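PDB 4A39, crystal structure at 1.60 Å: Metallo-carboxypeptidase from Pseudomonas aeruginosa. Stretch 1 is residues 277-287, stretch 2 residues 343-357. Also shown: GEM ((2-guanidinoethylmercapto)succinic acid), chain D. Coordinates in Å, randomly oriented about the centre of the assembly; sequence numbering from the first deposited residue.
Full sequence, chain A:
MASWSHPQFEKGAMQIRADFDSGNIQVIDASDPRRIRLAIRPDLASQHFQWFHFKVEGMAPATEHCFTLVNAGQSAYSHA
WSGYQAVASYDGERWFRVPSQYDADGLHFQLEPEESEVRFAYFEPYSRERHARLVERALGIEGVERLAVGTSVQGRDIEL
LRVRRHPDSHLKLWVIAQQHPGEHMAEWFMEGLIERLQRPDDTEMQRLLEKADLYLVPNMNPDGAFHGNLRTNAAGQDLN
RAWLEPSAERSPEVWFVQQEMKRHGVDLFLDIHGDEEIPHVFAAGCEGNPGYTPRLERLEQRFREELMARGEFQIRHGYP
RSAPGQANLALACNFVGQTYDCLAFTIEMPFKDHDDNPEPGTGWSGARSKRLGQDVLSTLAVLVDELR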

ATOM      1  N   GLU A 277      -0.587   2.064  12.790  1.00  7.18           N
ATOM      2  CA  GLU A 277      -0.094   1.892  14.155  1.00  9.09           C
ATOM      3  C   GLU A 277       1.263   1.237  14.403  1.00  6.99           C
ATOM      4  O   GLU A 277       2.107   1.790  15.110  1.00  6.69           O
ATOM      5  CB  GLU A 277      -1.158   1.122  14.945  1.00 10.14           C
ATOM      6  CG  GLU A 277      -0.783   0.727  16.370  1.00 13.85           C
ATOM      7  CD  GLU A 277      -0.822   1.894  17.328  1.00 17.84           C
ATOM      8  OE1 GLU A 277      -1.816   2.652  17.296  1.00 19.23           O
ATOM      9  OE2 GLU A 277       0.135   2.048  18.119  1.00 21.04           O
ATOM     10  N   ILE A 278       1.468   0.064  13.828  1.00  6.57           N
ATOM     11  CA  ILE A 278       2.693  -0.701  14.056  1.00  6.24           C
ATOM     12  C   ILE A 278       3.912  -0.238  13.264  1.00  5.30           C
ATOM     13  O   ILE A 278       3.903  -0.244  12.037  1.00  5.43           O
ATOM     14  CB  ILE A 278       2.421  -2.187  13.773  1.00  7.20           C
ATOM     15  CG1 ILE A 278       1.297  -2.672  14.694  1.00  8.07           C
ATOM     16  CG2 ILE A 278       3.690  -3.016  13.968  1.00  8.33           C
ATOM     17  CD1 ILE A 278       0.780  -4.067  14.363  1.00 12.69           C
ATOM     18  N   PRO A 279       4.986   0.162  13.970  1.00  4.50           N
ATOM     19  CA  PRO A 279       6.214   0.631  13.321  1.00  5.02           C
ATOM     20  C   PRO A 279       7.163  -0.515  12.960  1.00  4.62           C
ATOM     21  O   PRO A 279       8.319  -0.529  13.375  1.00  5.82           O
ATOM     22  CB  PRO A 279       6.805   1.564  14.367  1.00  6.00           C
ATOM     23  CG  PRO A 279       6.509   0.818  15.636  1.00  6.64           C
ATOM     24  CD  PRO A 279       5.066   0.351  15.433  1.00  6.05           C
ATOM     25  N   HIS A 280       6.651  -1.477  12.193  1.00  4.72           N
ATOM     26  CA  HIS A 280       7.425  -2.642  11.760  1.00  5.22           C
ATOM     27  C   HIS A 280       6.777  -3.238  10.515  1.00  4.83           C
ATOM     28  O   HIS A 280       5.557  -3.227  10.387  1.00  5.79           O
ATOM     29  CB  HIS A 280       7.417  -3.737  12.839  1.00  6.63           C
ATOM     30  CG  HIS A 280       7.988  -3.307  14.154  1.00  7.73           C
ATOM     31  ND1 HIS A 280       9.345  -3.253  14.394  1.00  8.33           N
ATOM     32  CD2 HIS A 280       7.386  -2.880  15.289  1.00  9.37           C
ATOM     33  CE1 HIS A 280       9.553  -2.811  15.622  1.00  8.65           C
ATOM     34  NE2 HIS A 280       8.383  -2.578  16.185  1.00  9.58           N
ATOM     35  N   VAL A 281       7.597  -3.752   9.602  1.00  4.99           N
ATOM     36  CA  VAL A 281       7.078  -4.410   8.413  1.00  4.86           C
ATOM     37  C   VAL A 281       6.750  -5.837   8.853  1.00  6.24           C
ATOM     38  O   VAL A 281       7.534  -6.458   9.569  1.00  5.00           O
ATOM     39  CB  VAL A 281       8.132  -4.493   7.292  1.00  5.15           C
ATOM     40  CG1 VAL A 281       7.627  -5.397   6.171  1.00  5.72           C
ATOM     41  CG2 VAL A 281       8.438  -3.105   6.756  1.00  6.03           C
ATOM     42  N   PHE A 282       5.594  -6.353   8.446  1.00  5.63           N
ATOM     43  CA  PHE A 282       5.225  -7.719   8.808  1.00  5.64           C
ATOM     44  C   PHE A 282       4.221  -8.301   7.822  1.00  5.27           C
ATOM     45  O   PHE A 282       3.825  -7.636   6.866  1.00  6.40           O
ATOM     46  CB  PHE A 282       4.645  -7.782  10.233  1.00  4.49           C
ATOM     47  CG  PHE A 282       3.339  -7.057  10.401  1.00  7.41           C
ATOM     48  CD1 PHE A 282       3.308  -5.681  10.628  1.00  6.77           C
ATOM     49  CD2 PHE A 282       2.136  -7.752  10.339  1.00  7.58           C
ATOM     50  CE1 PHE A 282       2.092  -5.010  10.796  1.00  8.30           C
ATOM     51  CE2 PHE A 282       0.916  -7.092  10.504  1.00  7.55           C
ATOM     52  CZ  PHE A 282       0.897  -5.717  10.734  1.00  7.84           C
ATOM     53  N   ALA A 283       3.838  -9.554   8.049  1.00  6.09           N
ATOM     54  CA  ALA A 283       2.866 -10.233   7.199  1.00  7.69           C
ATOM     55  C   ALA A 283       1.836 -10.965   8.060  1.00  8.24           C
ATOM     56  O   ALA A 283       2.180 -11.545   9.091  1.00 11.17           O
ATOM     57  CB  ALA A 283       3.572 -11.225   6.282  1.00  6.00           C
ATOM     58  N   ALA A 284       0.575 -10.911   7.643  1.00  7.07           N
ATOM     59  CA  ALA A 284      -0.506 -11.595   8.351  1.00  6.37           C
ATOM     60  C   ALA A 284      -0.934 -12.780   7.486  1.00  8.04           C
ATOM     61  O   ALA A 284      -1.269 -12.600   6.314  1.00  9.37           O
ATOM     62  CB  ALA A 284      -1.682 -10.647   8.566  1.00  7.11           C
ATOM     63  N   GLY A 285      -0.925 -13.980   8.068  1.00  7.39           N
ATOM     64  CA  GLY A 285      -1.279 -15.182   7.328  1.00  7.88           C
ATOM     65  C   GLY A 285      -2.718 -15.665   7.411  1.00  6.59           C
ATOM     66  O   GLY A 285      -3.609 -14.924   7.821  1.00  7.57           O
ATOM     67  N   CYS A 286      -2.936 -16.924   7.032  1.00  6.35           N
ATOM     68  CA  CYS A 286      -4.274 -17.525   7.020  1.00  6.15           C
ATOM     69  C   CYS A 286      -4.517 -18.575   8.101  1.00  7.37           C
ATOM     70  O   CYS A 286      -5.351 -19.462   7.910  1.00  7.79           O
ATOM     71  CB  CYS A 286      -4.538 -18.198   5.665  1.00  6.77           C
ATOM     72  SG  CYS A 286      -4.488 -17.124   4.219  1.00  8.75           S
ATOM     73  N   GLU A 287      -3.818 -18.483   9.229  1.00  6.72           N
ATOM     74  CA  GLU A 287      -3.983 -19.489  10.274  1.00  7.34           C
ATOM     75  C   GLU A 287      -5.398 -19.651  10.825  1.00  7.38           C
ATOM     76  O   GLU A 287      -5.701 -20.662  11.462  1.00  7.80           O
ATOM     77  CB  GLU A 287      -2.989 -19.248  11.422  1.00  6.30           C
ATOM     78  CG  GLU A 287      -3.254 -18.052  12.328  1.00  8.22           C
ATOM     79  CD  GLU A 287      -2.975 -16.712  11.674  1.00  8.00           C
ATOM     80  OE1 GLU A 287      -2.128 -16.640  10.755  1.00 10.41           O
ATOM     81  OE2 GLU A 287      -3.594 -15.720  12.101  1.00  6.79           O
ATOM     82  N   LEU A 343      -0.541 -20.385  -0.669  1.00  4.38           N
ATOM     83  CA  LEU A 343       0.139 -19.565   0.321  1.00  4.62           C
ATOM     84  C   LEU A 343      -0.409 -18.162   0.086  1.00  5.31           C
ATOM     85  O   LEU A 343      -0.455 -17.691  -1.056  1.00  4.93           O
ATOM     86  CB  LEU A 343       1.651 -19.593   0.081  1.00  5.82           C
ATOM     87  CG  LEU A 343       2.504 -18.662   0.950  1.00  5.70           C
ATOM     88  CD1 LEU A 343       2.304 -19.004   2.421  1.00  7.50           C
ATOM     89  CD2 LEU A 343       3.969 -18.807   0.567  1.00  6.05           C
ATOM     90  N   ALA A 344      -0.839 -17.502   1.156  1.00  5.32           N
ATOM     91  CA  ALA A 344      -1.409 -16.164   1.042  1.00  6.61           C
ATOM     92  C   ALA A 344      -1.082 -15.311   2.253  1.00  6.04           C
ATOM     93  O   ALA A 344      -1.192 -15.767   3.390  1.00  6.95           O
ATOM     94  CB  ALA A 344      -2.923 -16.257   0.880  1.00  4.96           C
ATOM     95  N   PHE A 345      -0.708 -14.063   1.998  1.00  5.00           N
ATOM     96  CA  PHE A 345      -0.361 -13.123   3.057  1.00  6.23           C
ATOM     97  C   PHE A 345      -0.863 -11.719   2.774  1.00  7.43           C
ATOM     98  O   PHE A 345      -1.037 -11.319   1.617  1.00  7.07           O
ATOM     99  CB  PHE A 345       1.157 -12.965   3.193  1.00  6.42           C
ATOM    100  CG  PHE A 345       1.852 -14.058   3.950  1.00  7.82           C
ATOM    101  CD1 PHE A 345       1.634 -14.231   5.312  1.00  8.03           C
ATOM    102  CD2 PHE A 345       2.799 -14.855   3.314  1.00  9.04           C
ATOM    103  CE1 PHE A 345       2.357 -15.179   6.033  1.00  8.29           C
ATOM    104  CE2 PHE A 345       3.524 -15.806   4.026  1.00  8.92           C
ATOM    105  CZ  PHE A 345       3.303 -15.966   5.386  1.00  9.21           C
ATOM    106  N   THR A 346      -1.079 -10.975   3.849  1.00  7.16           N
ATOM    107  CA  THR A 346      -1.425  -9.572   3.745  1.00  8.57           C
ATOM    108  C   THR A 346      -0.070  -9.000   4.159  1.00  8.04           C
ATOM    109  O   THR A 346       0.399  -9.296   5.259  1.00  9.91           O
ATOM    110  CB  THR A 346      -2.474  -9.140   4.786  1.00 10.13           C
ATOM    111  OG1 THR A 346      -3.729  -9.775   4.496  1.00 12.22           O
ATOM    112  CG2 THR A 346      -2.653  -7.634   4.749  1.00 10.96           C
ATOM    113  N   ILE A 347       0.579  -8.246   3.278  1.00  6.12           N
ATOM    114  CA  ILE A 347       1.876  -7.656   3.606  1.00  6.82           C
ATOM    115  C   ILE A 347       1.596  -6.267   4.164  1.00  5.12           C
ATOM    116  O   ILE A 347       0.847  -5.490   3.566  1.00  6.12           O
ATOM    117  CB  ILE A 347       2.795  -7.542   2.355  1.00  6.80           C
ATOM    118  CG1 ILE A 347       3.096  -8.939   1.793  1.00  8.91           C
ATOM    119  CG2 ILE A 347       4.090  -6.837   2.725  1.00  6.80           C
ATOM    120  CD1 ILE A 347       3.832  -9.852   2.759  1.00 11.71           C
ATOM    121  N   GLU A 348       2.205  -5.955   5.303  1.00  5.50           N
ATOM    122  CA  GLU A 348       1.984  -4.672   5.959  1.00  4.94           C
ATOM    123  C   GLU A 348       3.245  -3.847   6.170  1.00  5.63           C
ATOM    124  O   GLU A 348       4.171  -4.275   6.853  1.00  6.25           O
ATOM    125  CB  GLU A 348       1.320  -4.900   7.317  1.00  6.60           C
ATOM    126  CG  GLU A 348      -0.055  -5.553   7.273  1.00  8.84           C
ATOM    127  CD  GLU A 348      -1.142  -4.615   6.801  1.00  9.93           C
ATOM    128  OE1 GLU A 348      -0.899  -3.389   6.747  1.00 11.16           O
ATOM    129  OE2 GLU A 348      -2.250  -5.104   6.495  1.00 13.18           O
ATOM    130  N   MET A 349       3.273  -2.661   5.573  1.00  3.88           N
ATOM    131  CA  MET A 349       4.392  -1.735   5.727  1.00  3.21           C
ATOM    132  C   MET A 349       3.889  -0.590   6.605  1.00  4.34           C
ATOM    133  O   MET A 349       2.724  -0.197   6.526  1.00  4.23           O
ATOM    134  CB  MET A 349       4.852  -1.215   4.368  1.00  3.82           C
ATOM    135  CG  MET A 349       5.563  -2.260   3.517  1.00  5.20           C
ATOM    136  SD  MET A 349       5.797  -1.663   1.831  1.00  5.65           S
ATOM    137  CE  MET A 349       4.164  -2.039   1.131  1.00  4.72           C
ATOM    138  N   PRO A 350       4.767  -0.030   7.446  1.00  3.83           N
ATOM    139  CA  PRO A 350       4.400   1.062   8.352  1.00  5.11           C
ATOM    140  C   PRO A 350       4.324   2.478   7.797  1.00  3.39           C
ATOM    141  O   PRO A 350       5.070   2.841   6.892  1.00  4.78           O
ATOM    142  CB  PRO A 350       5.462   0.961   9.434  1.00  4.80           C
ATOM    143  CG  PRO A 350       6.687   0.623   8.627  1.00  4.69           C
ATOM    144  CD  PRO A 350       6.167  -0.446   7.665  1.00  4.60           C
ATOM    145  N   PHE A 351       3.413   3.271   8.359  1.00  4.86           N
ATOM    146  CA  PHE A 351       3.298   4.679   7.993  1.00  3.60           C
ATOM    147  C   PHE A 351       4.356   5.428   8.800  1.00  3.42           C
ATOM    148  O   PHE A 351       4.719   6.556   8.466  1.00  3.00           O
ATOM    149  CB  PHE A 351       1.920   5.253   8.355  1.00  3.43           C
ATOM    150  CG  PHE A 351       0.871   5.008   7.315  1.00  2.96           C
ATOM    151  CD1 PHE A 351       0.132   3.829   7.315  1.00  3.70           C
ATOM    152  CD2 PHE A 351       0.630   5.950   6.325  1.00  2.56           C
ATOM    153  CE1 PHE A 351      -0.833   3.595   6.339  1.00  2.67           C
ATOM    154  CE2 PHE A 351      -0.333   5.726   5.341  1.00  2.38           C
ATOM    155  CZ  PHE A 351      -1.068   4.545   5.349  1.00  4.20           C
ATOM    156  N   LYS A 352       4.824   4.796   9.876  1.00  3.72           N
ATOM    157  CA  LYS A 352       5.845   5.370  10.753  1.00  5.97           C
ATOM    158  C   LYS A 352       7.204   4.950  10.190  1.00  6.59           C
ATOM    159  O   LYS A 352       7.517   5.271   9.046  1.00  9.13           O
ATOM    160  CB  LYS A 352       5.650   4.854  12.190  1.00  4.25           C
ATOM    161  CG  LYS A 352       4.343   5.320  12.836  1.00  3.64           C
ATOM    162  CD  LYS A 352       4.098   4.648  14.177  1.00  4.03           C
ATOM    163  CE  LYS A 352       2.802   5.141  14.818  1.00  4.78           C
ATOM    164  NZ  LYS A 352       2.557   4.467  16.128  1.00  3.96           N
ATOM    165  N   ASP A 353       8.007   4.239  10.976  1.00  6.99           N
ATOM    166  CA  ASP A 353       9.311   3.767  10.507  1.00  6.33           C
ATOM    167  C   ASP A 353       9.327   2.268  10.772  1.00  5.86           C
ATOM    168  O   ASP A 353       8.431   1.745  11.432  1.00  7.48           O
ATOM    169  CB  ASP A 353      10.441   4.440  11.310  1.00  6.36           C
ATOM    170  CG  ASP A 353      11.811   4.361  10.623  1.00  6.93           C
ATOM    171  OD1 ASP A 353      11.969   3.651   9.611  1.00  7.37           O
ATOM    172  OD2 ASP A 353      12.750   5.023  11.116  1.00  9.39           O
ATOM    173  N   HIS A 354      10.316   1.575  10.216  1.00  5.57           N
ATOM    174  CA  HIS A 354      10.490   0.150  10.472  1.00  5.24           C
ATOM    175  C   HIS A 354      11.543   0.255  11.569  1.00  6.93           C
ATOM    176  O   HIS A 354      12.737   0.323  11.287  1.00  7.11           O
ATOM    177  CB  HIS A 354      11.059  -0.556   9.237  1.00  6.64           C
ATOM    178  CG  HIS A 354      11.299  -2.023   9.430  1.00  7.00           C
ATOM    179  ND1 HIS A 354      12.546  -2.596   9.296  1.00  9.33           N
ATOM    180  CD2 HIS A 354      10.450  -3.036   9.726  1.00  3.68           C
ATOM    181  CE1 HIS A 354      12.456  -3.899   9.500  1.00  5.76           C
ATOM    182  NE2 HIS A 354      11.194  -4.191   9.762  1.00  8.47           N
ATOM    183  N   ASP A 355      11.085   0.300  12.814  1.00  9.36           N
ATOM    184  CA  ASP A 355      11.974   0.479  13.957  1.00  9.13           C
ATOM    185  C   ASP A 355      13.157  -0.466  14.103  1.00 10.04           C
ATOM    186  O   ASP A 355      14.121  -0.142  14.794  1.00 10.48           O
ATOM    187  CB  ASP A 355      11.156   0.513  15.248  1.00 10.03           C
ATOM    188  CG  ASP A 355      10.436   1.837  15.437  1.00 12.33           C
ATOM    189  OD1 ASP A 355      10.581   2.718  14.561  1.00 14.63           O
ATOM    190  OD2 ASP A 355       9.734   2.004  16.457  1.00 12.23           O
ATOM    191  N   ASP A 356      13.104  -1.626  13.460  1.00  7.88           N
ATOM    192  CA  ASP A 356      14.224  -2.553  13.546  1.00  8.67           C
ATOM    193  C   ASP A 356      15.463  -1.927  12.899  1.00  9.07           C
ATOM    194  O   ASP A 356      16.588  -2.159  13.347  1.00  9.20           O
ATOM    195  CB  ASP A 356      13.876  -3.867  12.852  1.00 10.38           C
ATOM    196  CG  ASP A 356      12.584  -4.467  13.367  1.00 11.95           C
ATOM    197  OD1 ASP A 356      11.513  -3.898  13.085  1.00 10.56           O
ATOM    198  OD2 ASP A 356      12.642  -5.503  14.062  1.00 14.27           O
ATOM    199  N   ASN A 357      15.244  -1.143  11.843  1.00  8.42           N
ATOM    200  CA  ASN A 357      16.315  -0.442  11.126  1.00  9.47           C
ATOM    201  C   ASN A 357      15.914   1.029  11.046  1.00  9.93           C
ATOM    202  O   ASN A 357      15.427   1.496  10.011  1.00  9.48           O
ATOM    203  CB  ASN A 357      16.480  -0.981   9.703  1.00 10.20           C
ATOM    204  CG  ASN A 357      16.680  -2.479   9.661  1.00 13.18           C
ATOM    205  OD1 ASN A 357      17.319  -3.056  10.541  1.00 14.14           O
ATOM    206  ND2 ASN A 357      16.147  -3.119   8.624  1.00 12.45           N
TER
HETATM  207  C8  GEM D1377      -6.224  -5.331   7.141  1.00 20.65           C
HETATM  208  S7  GEM D1377      -5.452  -6.210   5.734  1.00 27.79           S
HETATM  209  C6  GEM D1377      -5.199  -7.865   6.472  1.00 21.99           C
HETATM  210  C5  GEM D1377      -4.983  -7.862   7.988  1.00 19.59           C
HETATM  211  N3  GEM D1377      -6.235  -7.536   8.686  1.00 18.95           N
HETATM  212  C1  GEM D1377      -6.812  -8.453   9.460  1.00 17.79           C
HETATM  213  N4  GEM D1377      -6.254  -9.655   9.582  1.00 18.93           N
HETATM  214  N2  GEM D1377      -7.943  -8.181  10.104  1.00 18.70           N
HETATM  215  C9  GEM D1377      -7.606  -4.785   6.774  1.00 19.23           C
HETATM  216  O14 GEM D1377      -8.069  -5.084   5.649  1.00 16.11           O
HETATM  217  O15 GEM D1377      -8.174  -4.077   7.630  1.00 18.70           O
HETATM  218  C10 GEM D1377      -5.317  -4.208   7.649  1.00 17.72           C
HETATM  219  C11 GEM D1377      -5.067  -3.146   6.575  1.00 15.49           C
HETATM  220  O12 GEM D1377      -3.878  -2.839   6.334  1.00  9.14           O
HETATM  221  O13 GEM D1377      -6.074  -2.650   6.029  1.00 12.44           O
HETATM  222  O   HOH W   1       0.585   4.657  18.264  1.00  9.40           O

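Strand 282-284 runs antiparallel to the strand ending at Pro-350, their N-to-C directions 141° apart and their axes 4.6 Å apart at closest approach. Two hydrogen-bonded pairs flank the non-hydrogen-bonded pair Ala-283 and Ile-347. In the first, Phe-282 N donates to Glu-348 O (3.0 Å) and Glu-348 N to Phe-282 O (2.8 Å); in the second, Ala-284 N donates to Thr-346 O (2.9 Å) and Thr-346 N to Ala-284 O (3.0 Å). Between these rungs Ala-283 CA lies 3.3 Å from Thr-346 O, a CA-H...O contact at the non-hydrogen-bonded pair, where the CA atoms of Ala-283 and Ile-347 are 4.5 Å apart. Beyond the ladder, the loops stay joined: Asp-355 N, inside the type I turn from His-354 to Asn-357, donates to Pro-279 O (2.9 Å).

Side chains alternate across the sheet. Phe-282, Ala-284, Thr-346 and Glu-348 share one face. There Glu-348 CB sits over the Phe-282 ring, 3.7 Å from its centroid and 18° off the normal, a CH-pi contact, while its carboxylate extends to the bound GEM, with Glu-348 OE2 2.8 Å from GEM O12. Thr-346 CG2 approaches GEM C6 to 3.1 Å, so this face borders the ligand. On the other face, the small Ala-283 CB packs against Ile-347 CD1 (3.8 Å) and Phe-345 CD1 (3.7 Å). Next to Phe-345, Gly-285 CA lies 3.7 Å from CD1, and an ideal CB there would be a tight 3.4 Å from CE1. Val-281 CG2 meets Pro-350 CD at 3.6 Å.

Polar side chains tie the loops. His-280 ND1 donates to Asp-356 OD1 (2.6 Å), which lies at the ring edge, near its plane. The extended Lys-352 reaches Glu-277: NZ donates to the backbone O (2.9 Å) and forms a long salt bridge with OE2 (4.0 Å). Water 1 spans that gap, donating to Glu-277 OE2 (2.7 Å) and accepting from Lys-352 NZ (2.9 Å).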